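Long-range contacts in U4/U6 snRNA-associated-splicing factor PRP24 (Saccharomyces cerevisiae, PDB 4N0T), which binds U6 snRNA, anneals it to U4 snRNA and acts as a recycling factor of the spliceosome: residues T86-N91 and V157-N162; T90-S95 and R127-D132. All coordinates share one frame; numbering follows the deposited sequence.

Contact 1. Residues T86-N91 and V157-N162; sequences TLWMTN and VTKVSN. With nucleotides of chain B.
The middle strand of the second RNA recognition motif, 86-90, pairs here with its neighbour 154-160, and Trp88 and Lys159 lie side by side on the face that carries RNA. Trp88 and Lys159 form one hydrogen-bonded antiparallel pair, and Thr90 and Val157 form the next. Trp88 N gives its hydrogen to Lys159 O at 2.8 Å. Past the strand end, Ser161 N bonds to Thr86 O at 2.9 Å and continues the pairing of the two segments beyond the strand.

CG of Trp88 stands anti to the backbone N (chi1 177°), and the indole lies under the base of A20 of chain B. C5 of A20 sits 3.5 Å above the centre of the ring. Lys159 CD comes to the indole edge, 3.9 Å from Trp88 CE3. Val157 CG1 approaches Trp88 CZ3 obliquely at 4.1 Å. Asn162 N adds a hydrogen bond of 3.0 Å to A20 N1, so the base is both stacked and read at an edge. Farther along, Asn91 OD1 accepts a hydrogen bond of 2.7 Å from N3 of U17 of chain B.

On the other face Met89 CE packs against Thr158 OG1 at 3.5 Å. This face lies against helix 136-146, where Leu87 touches Cys142 and Thr158 touches Leu146. Strand 128-133 flanks strand 86-90 on its other side.

Contact 2. Residues T90-S95 and R127-D132; sequences TNFPPS and RFAYID. With nucleotides of chain B.
Arg127, just ahead of Phe128, reaches across the loop that follows strand 86-90, and it touches Phe92 and Pro94 on the way. Its CB lies 3.5 Å from O2' of A18 of chain B. Its CG, anti to the backbone N (chi1 -161°), meets Phe92 CE1 at 3.6 Å. CD packs on Pro94 CA at 3.6 Å. The chain bends at chi3 (96°), and NE then donates a hydrogen bond of 2.6 Å to Phe92 O. NH2 adds a weak bond to the same oxygen, so two donors share one carbonyl. At the tip, NH1 is 3.4 Å from O4' of A18. NH2 also bonds O2 of a uracil base of the RNA. The guanidinium lies between O2' of A18 over one face and Pro94 CG over the other, offset toward the rim.

An alanine here would probably leave Phe92 O without these donors and the uracil O2 without its mate.

The backbone takes part too. Arg127 O accepts hydrogen bonds from Thr90 OG1 and from O2' of A18, the latter at 2.8 Å. Tyr130, farther along the strand, stacks on the base of G21 of chain B, with G21 C6 3.5 Å above its ring centre.

The Phe92 ring turns its edge to the backbone of Phe128 and Ala129. Phe92 and Ala129 both touch Ile101 of helix 98-107.

Contacts 1 and 2 lie in the second RNA recognition motif, with centres 8 Å apart. They share Thr90 and Asn91, where strand 86-90 passes into the loop before helix 98-107. Along the chain the order is 86-91, 90-95, 127-132 and 157-162. In the sheet, strand 86-90 runs between strands 128-133 and 154-160, antiparallel to both. Contact 1 is its pairing with one neighbour, and contact 2 ties the loop beyond its end to Arg127 and the residues that follow it. Thr86 OG1 probably bonds to Asp132 OD1. Together the contacts hold U17, A18, A20 and G21 of the bound RNA on one side of the sheet and on the loop at its edge, consistent with the protein's U6 snRNA binding.

Contact 1. Residues T86-N91 and V157-N162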
loop_
_atom_site.group_PDB
_atom_site.type_symbol
_atom_site.label_atom_id
_atom_site.label_comp_id
_atom_site.label_asym_id
_atom_site.label_seq_id
_atom_site.Cartn_x
_atom_site.Cartn_y
_atom_site.Cartn_z
ATOM N N THR A 86 7.324 5.515 -17.578
ATOM C CA THR A 86 6.817 5.000 -16.316
ATOM C C THR A 86 5.728 5.911 -15.742
ATOM O O THR A 86 5.894 7.132 -15.667
ATOM C CB THR A 86 7.965 4.840 -15.290
ATOM O OG1 THR A 86 8.962 3.961 -15.829
ATOM C CG2 THR A 86 7.439 4.270 -13.975
ATOM N N LEU A 87 4.613 5.298 -15.350
ATOM C CA LEU A 87 3.529 6.011 -14.690
ATOM C C LEU A 87 3.540 5.700 -13.202
ATOM O O LEU A 87 3.954 4.612 -12.781
ATOM C CB LEU A 87 2.201 5.515 -15.230
ATOM C CG LEU A 87 2.083 5.608 -16.743
ATOM C CD1 LEU A 87 0.950 4.725 -17.211
ATOM C CD2 LEU A 87 1.848 7.045 -17.111
ATOM N N TRP A 88 3.071 6.654 -12.410
ATOM C CA TRP A 88 2.736 6.368 -11.026
ATOM C C TRP A 88 1.245 6.617 -10.873
ATOM O O TRP A 88 0.725 7.657 -11.309
ATOM C CB TRP A 88 3.554 7.247 -10.083
ATOM C CG TRP A 88 3.234 7.091 -8.617
ATOM C CD1 TRP A 88 3.743 6.160 -7.757
ATOM C CD2 TRP A 88 2.394 7.948 -7.832
ATOM N NE1 TRP A 88 3.254 6.376 -6.476
ATOM C CE2 TRP A 88 2.414 7.459 -6.505
ATOM C CE3 TRP A 88 1.613 9.073 -8.127
ATOM C CZ2 TRP A 88 1.686 8.064 -5.471
ATOM C CZ3 TRP A 88 0.897 9.678 -7.097
ATOM C CH2 TRP A 88 0.937 9.168 -5.785
ATOM N N MET A 89 0.563 5.651 -10.274
ATOM C CA MET A 89 -0.883 5.691 -10.130
ATOM C C MET A 89 -1.285 5.520 -8.669
ATOM O O MET A 89 -0.706 4.701 -7.950
ATOM C CB MET A 89 -1.495 4.590 -11.002
ATOM C CG MET A 89 -2.998 4.565 -11.062
ATOM S SD MET A 89 -3.518 3.196 -12.147
ATOM C CE MET A 89 -3.154 3.889 -13.752
ATOM N N THR A 90 -2.251 6.309 -8.210
ATOM C CA THR A 90 -2.792 6.069 -6.888
ATOM C C THR A 90 -4.297 6.311 -6.823
ATOM O O THR A 90 -4.911 6.810 -7.784
ATOM C CB THR A 90 -2.052 6.886 -5.789
ATOM O OG1 THR A 90 -2.373 6.321 -4.514
ATOM C CG2 THR A 90 -2.480 8.367 -5.800
ATOM N N ASN A 91 -4.877 5.921 -5.692
ATOM C CA ASN A 91 -6.309 6.074 -5.440
ATOM C C ASN A 91 -7.192 5.298 -6.424
ATOM O O ASN A 91 -8.309 5.732 -6.749
ATOM C CB ASN A 91 -6.733 7.542 -5.405
ATOM C CG ASN A 91 -8.002 7.749 -4.583
ATOM O OD1 ASN A 91 -8.199 7.103 -3.551
ATOM N ND2 ASN A 91 -8.884 8.634 -5.059
ATOM N N VAL A 157 -5.681 8.818 -9.715
ATOM C CA VAL A 157 -4.565 9.714 -9.978
ATOM C C VAL A 157 -3.566 8.977 -10.857
ATOM O O VAL A 157 -3.125 7.879 -10.499
ATOM C CB VAL A 157 -3.843 10.102 -8.671
ATOM C CG1 VAL A 157 -2.584 10.898 -8.984
ATOM C CG2 VAL A 157 -4.773 10.900 -7.773
ATOM N N THR A 158 -3.245 9.546 -12.021
ATOM C CA THR A 158 -2.244 8.941 -12.924
ATOM C C THR A 158 -1.249 10.023 -13.338
ATOM O O THR A 158 -1.640 11.067 -13.870
ATOM C CB THR A 158 -2.903 8.311 -14.182
ATOM O OG1 THR A 158 -3.846 7.320 -13.775
ATOM C CG2 THR A 158 -1.846 7.637 -15.072
ATOM N N LYS A 159 0.038 9.786 -13.075
ATOM C CA LYS A 159 1.082 10.777 -13.305
ATOM C C LYS A 159 2.265 10.150 -14.031
ATOM O O LYS A 159 2.530 8.957 -13.883
ATOM C CB LYS A 159 1.584 11.346 -11.964
ATOM C CG LYS A 159 0.558 12.151 -11.161
ATOM C CD LYS A 159 1.137 12.562 -9.788
ATOM C CE LYS A 159 0.194 13.463 -9.003
ATOM N NZ LYS A 159 0.223 14.857 -9.523
ATOM N N VAL A 160 2.972 10.956 -14.813
ATOM C CA VAL A 160 4.288 10.569 -15.276
ATOM C C VAL A 160 5.163 10.477 -14.022
ATOM O O VAL A 160 5.236 11.427 -13.239
ATOM C CB VAL A 160 4.850 11.589 -16.275
ATOM C CG1 VAL A 160 6.284 11.255 -16.624
ATOM C CG2 VAL A 160 3.993 11.590 -17.549
ATOM N N SER A 161 5.786 9.320 -13.807
ATOM C CA SER A 161 6.528 9.061 -12.567
ATOM C C SER A 161 7.757 9.954 -12.361
ATOM O O SER A 161 8.652 10.024 -13.216
ATOM C CB SER A 161 6.934 7.581 -12.495
ATOM O OG SER A 161 7.726 7.344 -11.340
ATOM N N ASN A 162 7.780 10.650 -11.227
ATOM C CA ASN A 162 8.976 11.330 -10.736
ATOM C C ASN A 162 8.780 11.564 -9.248
ATOM O O ASN A 162 8.069 12.481 -8.856
ATOM C CB ASN A 162 9.231 12.668 -11.431
ATOM C CG ASN A 162 10.509 13.354 -10.925
ATOM O OD1 ASN A 162 11.180 12.865 -9.996
ATOM N ND2 ASN A 162 10.861 14.482 -11.546
ATOM P P A B 20 2.953 9.028 -0.705
ATOM O OP1 A B 20 2.470 8.223 0.450
ATOM O OP2 A B 20 3.430 10.414 -0.454
ATOM O "O5'" A B 20 4.124 8.249 -1.443
ATOM C "C5'" A B 20 4.042 6.847 -1.719
ATOM C "C4'" A B 20 5.151 6.415 -2.638
ATOM O "O4'" A B 20 4.839 6.890 -3.978
ATOM C "C3'" A B 20 6.540 6.961 -2.297
ATOM O "O3'" A B 20 7.532 6.006 -2.663
ATOM C "C2'" A B 20 6.658 8.169 -3.221
ATOM O "O2'" A B 20 7.986 8.537 -3.533
ATOM C "C1'" A B 20 5.902 7.684 -4.462
ATOM N N9 A B 20 5.347 8.775 -5.261
ATOM C C8 A B 20 4.461 9.741 -4.858
ATOM N N7 A B 20 4.191 10.619 -5.800
ATOM C C5 A B 20 4.933 10.187 -6.891
ATOM C C6 A B 20 5.085 10.687 -8.200
ATOM N N6 A B 20 4.452 11.777 -8.635
ATOM N N1 A B 20 5.914 10.015 -9.031
ATOM C C2 A B 20 6.564 8.935 -8.579
ATOM N N3 A B 20 6.505 8.383 -7.363
ATOM C C4 A B 20 5.660 9.056 -6.572
ATOM P P A B 18 -5.117 6.875 3.988
ATOM O OP1 A B 18 -4.290 5.933 4.798
ATOM O OP2 A B 18 -4.968 8.333 4.159
ATOM O "O5'" A B 18 -4.877 6.621 2.425
ATOM C "C5'" A B 18 -4.891 5.314 1.873
ATOM C "C4'" A B 18 -4.896 5.356 0.359
ATOM O "O4'" A B 18 -6.027 6.137 -0.118
ATOM C "C3'" A B 18 -3.692 6.012 -0.300
ATOM O "O3'" A B 18 -2.584 5.139 -0.390
ATOM C "C2'" A B 18 -4.250 6.440 -1.653
ATOM O "O2'" A B 18 -4.400 5.322 -2.513
ATOM C "C1'" A B 18 -5.648 6.893 -1.248
ATOM N N9 A B 18 -5.697 8.320 -0.883
ATOM C C8 A B 18 -5.963 8.867 0.354
ATOM N N7 A B 18 -5.963 10.174 0.350
ATOM C C5 A B 18 -5.701 10.515 -0.967
ATOM C C6 A B 18 -5.576 11.752 -1.606
ATOM N N6 A B 18 -5.727 12.927 -0.975
ATOM N N1 A B 18 -5.298 11.760 -2.925
ATOM C C2 A B 18 -5.162 10.589 -3.562
ATOM N N3 A B 18 -5.263 9.362 -3.056
ATOM C C4 A B 18 -5.529 9.386 -1.737
ATOM P P U B 17 -11.170 9.652 5.821
ATOM O OP1 U B 17 -12.038 8.744 5.021
ATOM O OP2 U B 17 -11.614 10.112 7.155
ATOM O "O5'" U B 17 -9.784 8.882 6.024
ATOM C "C5'" U B 17 -8.819 8.749 4.982
ATOM C "C4'" U B 17 -8.903 7.405 4.298
ATOM O "O4'" U B 17 -9.990 7.433 3.335
ATOM C "C3'" U B 17 -7.679 7.016 3.471
ATOM O "O3'" U B 17 -6.641 6.428 4.234
ATOM C "C2'" U B 17 -8.264 6.080 2.420
ATOM O "O2'" U B 17 -8.481 4.776 2.939
ATOM C "C1'" U B 17 -9.613 6.740 2.150
ATOM N N1 U B 17 -9.480 7.726 1.049
ATOM C C2 U B 17 -9.300 7.218 -0.240
ATOM O O2 U B 17 -9.274 6.022 -0.473
ATOM N N3 U B 17 -9.157 8.147 -1.235
ATOM C C4 U B 17 -9.170 9.519 -1.068
ATOM O O4 U B 17 -9.015 10.248 -2.045
ATOM C C5 U B 17 -9.364 9.974 0.279
ATOM C C6 U B 17 -9.506 9.083 1.272
#

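Contact 2. Residues T90-S95 and R127-D132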
loop_
_atom_site.group_PDB
_atom_site.type_symbol
_atom_site.label_atom_id
_atom_site.label_comp_id
_atom_site.label_asym_id
_atom_site.label_seq_id
_atom_site.Cartn_x
_atom_site.Cartn_y
_atom_site.Cartn_z
ATOM N N THR A 90 -2.251 6.309 -8.210
ATOM C CA THR A 90 -2.792 6.069 -6.888
ATOM C C THR A 90 -4.297 6.311 -6.823
ATOM O O THR A 90 -4.911 6.810 -7.784
ATOM C CB THR A 90 -2.052 6.886 -5.789
ATOM O OG1 THR A 90 -2.373 6.321 -4.514
ATOM C CG2 THR A 90 -2.480 8.367 -5.800
ATOM N N ASN A 91 -4.877 5.921 -5.692
ATOM C CA ASN A 91 -6.309 6.074 -5.440
ATOM C C ASN A 91 -7.192 5.298 -6.424
ATOM O O ASN A 91 -8.309 5.732 -6.749
ATOM C CB ASN A 91 -6.733 7.542 -5.405
ATOM C CG ASN A 91 -8.002 7.749 -4.583
ATOM O OD1 ASN A 91 -8.199 7.103 -3.551
ATOM N ND2 ASN A 91 -8.884 8.634 -5.059
ATOM N N PHE A 92 -6.689 4.165 -6.913
ATOM C CA PHE A 92 -7.583 3.161 -7.485
ATOM C C PHE A 92 -8.344 2.513 -6.329
ATOM O O PHE A 92 -7.950 2.655 -5.167
ATOM C CB PHE A 92 -6.815 2.133 -8.342
ATOM C CG PHE A 92 -5.490 1.685 -7.758
ATOM C CD1 PHE A 92 -5.432 0.651 -6.834
ATOM C CD2 PHE A 92 -4.295 2.271 -8.188
ATOM C CE1 PHE A 92 -4.196 0.203 -6.331
ATOM C CE2 PHE A 92 -3.057 1.841 -7.686
ATOM C CZ PHE A 92 -3.011 0.813 -6.760
ATOM N N PRO A 93 -9.458 1.814 -6.623
ATOM C CA PRO A 93 -10.216 1.201 -5.523
ATOM C C PRO A 93 -9.379 0.212 -4.700
ATOM O O PRO A 93 -8.463 -0.410 -5.241
ATOM C CB PRO A 93 -11.352 0.468 -6.256
ATOM C CG PRO A 93 -11.566 1.276 -7.478
ATOM C CD PRO A 93 -10.170 1.697 -7.911
ATOM N N PRO A 94 -9.684 0.076 -3.399
ATOM C CA PRO A 94 -8.926 -0.739 -2.441
ATOM C C PRO A 94 -8.765 -2.208 -2.819
ATOM O O PRO A 94 -7.832 -2.873 -2.346
ATOM C CB PRO A 94 -9.773 -0.638 -1.162
ATOM C CG PRO A 94 -10.448 0.666 -1.268
ATOM C CD PRO A 94 -10.705 0.903 -2.728
ATOM N N SER A 95 -9.673 -2.704 -3.647
ATOM C CA SER A 95 -9.667 -4.107 -4.042
ATOM C C SER A 95 -9.167 -4.295 -5.477
ATOM O O SER A 95 -9.201 -5.412 -6.010
ATOM C CB SER A 95 -11.070 -4.686 -3.899
ATOM O OG SER A 95 -11.979 -3.967 -4.713
ATOM N N ARG A 127 -1.381 2.024 -0.996
ATOM C CA ARG A 127 -2.146 1.796 -2.212
ATOM C C ARG A 127 -1.703 2.730 -3.343
ATOM O O ARG A 127 -2.156 3.868 -3.451
ATOM C CB ARG A 127 -3.637 1.969 -1.916
ATOM C CG ARG A 127 -4.518 1.324 -2.962
ATOM C CD ARG A 127 -5.929 1.204 -2.449
ATOM N NE ARG A 127 -6.720 2.329 -2.902
ATOM C CZ ARG A 127 -7.370 3.183 -2.118
ATOM N NH1 ARG A 127 -7.370 3.076 -0.791
ATOM N NH2 ARG A 127 -8.038 4.158 -2.694
ATOM N N PHE A 128 -0.794 2.238 -4.177
ATOM C CA PHE A 128 -0.346 2.970 -5.356
ATOM C C PHE A 128 0.376 1.947 -6.213
ATOM O O PHE A 128 0.572 0.812 -5.784
ATOM C CB PHE A 128 0.596 4.142 -4.999
ATOM C CG PHE A 128 1.797 3.732 -4.180
ATOM C CD1 PHE A 128 2.955 3.246 -4.800
ATOM C CD2 PHE A 128 1.767 3.833 -2.781
ATOM C CE1 PHE A 128 4.066 2.856 -4.040
ATOM C CE2 PHE A 128 2.878 3.465 -2.012
ATOM C CZ PHE A 128 4.021 2.965 -2.641
ATOM N N ALA A 129 0.787 2.350 -7.407
ATOM C CA ALA A 129 1.455 1.423 -8.325
ATOM C C ALA A 129 2.356 2.152 -9.284
ATOM O O ALA A 129 2.082 3.294 -9.661
ATOM C CB ALA A 129 0.421 0.581 -9.118
ATOM N N TYR A 130 3.431 1.475 -9.687
ATOM C CA TYR A 130 4.254 1.934 -10.792
ATOM C C TYR A 130 3.964 1.066 -12.004
ATOM O O TYR A 130 3.815 -0.163 -11.889
ATOM C CB TYR A 130 5.746 1.849 -10.439
ATOM C CG TYR A 130 6.169 2.899 -9.456
ATOM C CD1 TYR A 130 6.593 4.150 -9.880
ATOM C CD2 TYR A 130 6.121 2.644 -8.095
ATOM C CE1 TYR A 130 6.977 5.117 -8.973
ATOM C CE2 TYR A 130 6.493 3.598 -7.181
ATOM C CZ TYR A 130 6.921 4.825 -7.619
ATOM O OH TYR A 130 7.277 5.765 -6.683
ATOM N N ILE A 131 3.867 1.703 -13.169
ATOM C CA ILE A 131 3.567 0.969 -14.389
ATOM C C ILE A 131 4.531 1.410 -15.471
ATOM O O ILE A 131 4.652 2.613 -15.737
ATOM C CB ILE A 131 2.143 1.287 -14.893
ATOM C CG1 ILE A 131 1.107 0.991 -13.811
ATOM C CG2 ILE A 131 1.834 0.454 -16.145
ATOM C CD1 ILE A 131 -0.090 1.931 -13.871
ATOM N N ASP A 132 5.199 0.441 -16.105
ATOM C CA ASP A 132 6.050 0.741 -17.246
ATOM C C ASP A 132 5.304 0.415 -18.535
ATOM O O ASP A 132 4.734 -0.670 -18.668
ATOM C CB ASP A 132 7.338 -0.085 -17.205
ATOM C CG ASP A 132 8.272 0.333 -16.083
ATOM O OD1 ASP A 132 8.149 1.477 -15.598
ATOM O OD2 ASP A 132 9.131 -0.491 -15.707
ATOM P P G B 21 8.239 5.055 -1.574
ATOM O OP1 G B 21 7.835 5.421 -0.184
ATOM O OP2 G B 21 9.708 5.116 -1.870
ATOM O "O5'" G B 21 7.677 3.609 -1.906
ATOM C "C5'" G B 21 7.728 3.109 -3.237
ATOM C "C4'" G B 21 7.413 1.635 -3.285
ATOM O "O4'" G B 21 7.258 1.246 -4.672
ATOM C "C3'" G B 21 8.496 0.720 -2.737
ATOM O "O3'" G B 21 7.856 -0.518 -2.454
ATOM C "C2'" G B 21 9.369 0.519 -3.969
ATOM O "O2'" G B 21 10.239 -0.583 -3.881
ATOM C "C1'" G B 21 8.279 0.319 -5.015
ATOM N N9 G B 21 8.651 0.593 -6.395
ATOM C C8 G B 21 8.416 -0.292 -7.413
ATOM N N7 G B 21 8.780 0.184 -8.561
ATOM C C5 G B 21 9.257 1.443 -8.299
ATOM C C6 G B 21 9.760 2.417 -9.192
ATOM O O6 G B 21 9.909 2.322 -10.430
ATOM N N1 G B 21 10.142 3.566 -8.519
ATOM C C2 G B 21 10.002 3.768 -7.162
ATOM N N2 G B 21 10.407 4.957 -6.689
ATOM N N3 G B 21 9.536 2.863 -6.320
ATOM C C4 G B 21 9.170 1.735 -6.949
ATOM P P A B 18 -5.117 6.875 3.988
ATOM O OP1 A B 18 -4.290 5.933 4.798
ATOM O OP2 A B 18 -4.968 8.333 4.159
ATOM O "O5'" A B 18 -4.877 6.621 2.425
ATOM C "C5'" A B 18 -4.891 5.314 1.873
ATOM C "C4'" A B 18 -4.896 5.356 0.359
ATOM O "O4'" A B 18 -6.027 6.137 -0.118
ATOM C "C3'" A B 18 -3.692 6.012 -0.300
ATOM O "O3'" A B 18 -2.584 5.139 -0.390
ATOM C "C2'" A B 18 -4.250 6.440 -1.653
ATOM O "O2'" A B 18 -4.400 5.322 -2.513
ATOM C "C1'" A B 18 -5.648 6.893 -1.248
ATOM N N9 A B 18 -5.697 8.320 -0.883
ATOM C C8 A B 18 -5.963 8.867 0.354
ATOM N N7 A B 18 -5.963 10.174 0.350
ATOM C C5 A B 18 -5.701 10.515 -0.967
ATOM C C6 A B 18 -5.576 11.752 -1.606
ATOM N N6 A B 18 -5.727 12.927 -0.975
ATOM N N1 A B 18 -5.298 11.760 -2.925
ATOM C C2 A B 18 -5.162 10.589 -3.562
ATOM N N3 A B 18 -5.263 9.362 -3.056
ATOM C C4 A B 18 -5.529 9.386 -1.737
ATOM P P A B 20 2.953 9.028 -0.705
ATOM O OP1 A B 20 2.470 8.223 0.450
ATOM O OP2 A B 20 3.430 10.414 -0.454
ATOM O "O5'" A B 20 4.124 8.249 -1.443
ATOM C "C5'" A B 20 4.042 6.847 -1.719
ATOM C "C4'" A B 20 5.151 6.415 -2.638
ATOM O "O4'" A B 20 4.839 6.890 -3.978
ATOM C "C3'" A B 20 6.540 6.961 -2.297
ATOM O "O3'" A B 20 7.532 6.006 -2.663
ATOM C "C2'" A B 20 6.658 8.169 -3.221
ATOM O "O2'" A B 20 7.986 8.537 -3.533
ATOM C "C1'" A B 20 5.902 7.684 -4.462
ATOM N N9 A B 20 5.347 8.775 -5.261
ATOM C C8 A B 20 4.461 9.741 -4.858
ATOM N N7 A B 20 4.191 10.619 -5.800
ATOM C C5 A B 20 4.933 10.187 -6.891
ATOM C C6 A B 20 5.085 10.687 -8.200
ATOM N N6 A B 20 4.452 11.777 -8.635
ATOM N N1 A B 20 5.914 10.015 -9.031
ATOM C C2 A B 20 6.564 8.935 -8.579
ATOM N N3 A B 20 6.505 8.383 -7.363
ATOM C C4 A B 20 5.660 9.056 -6.572
#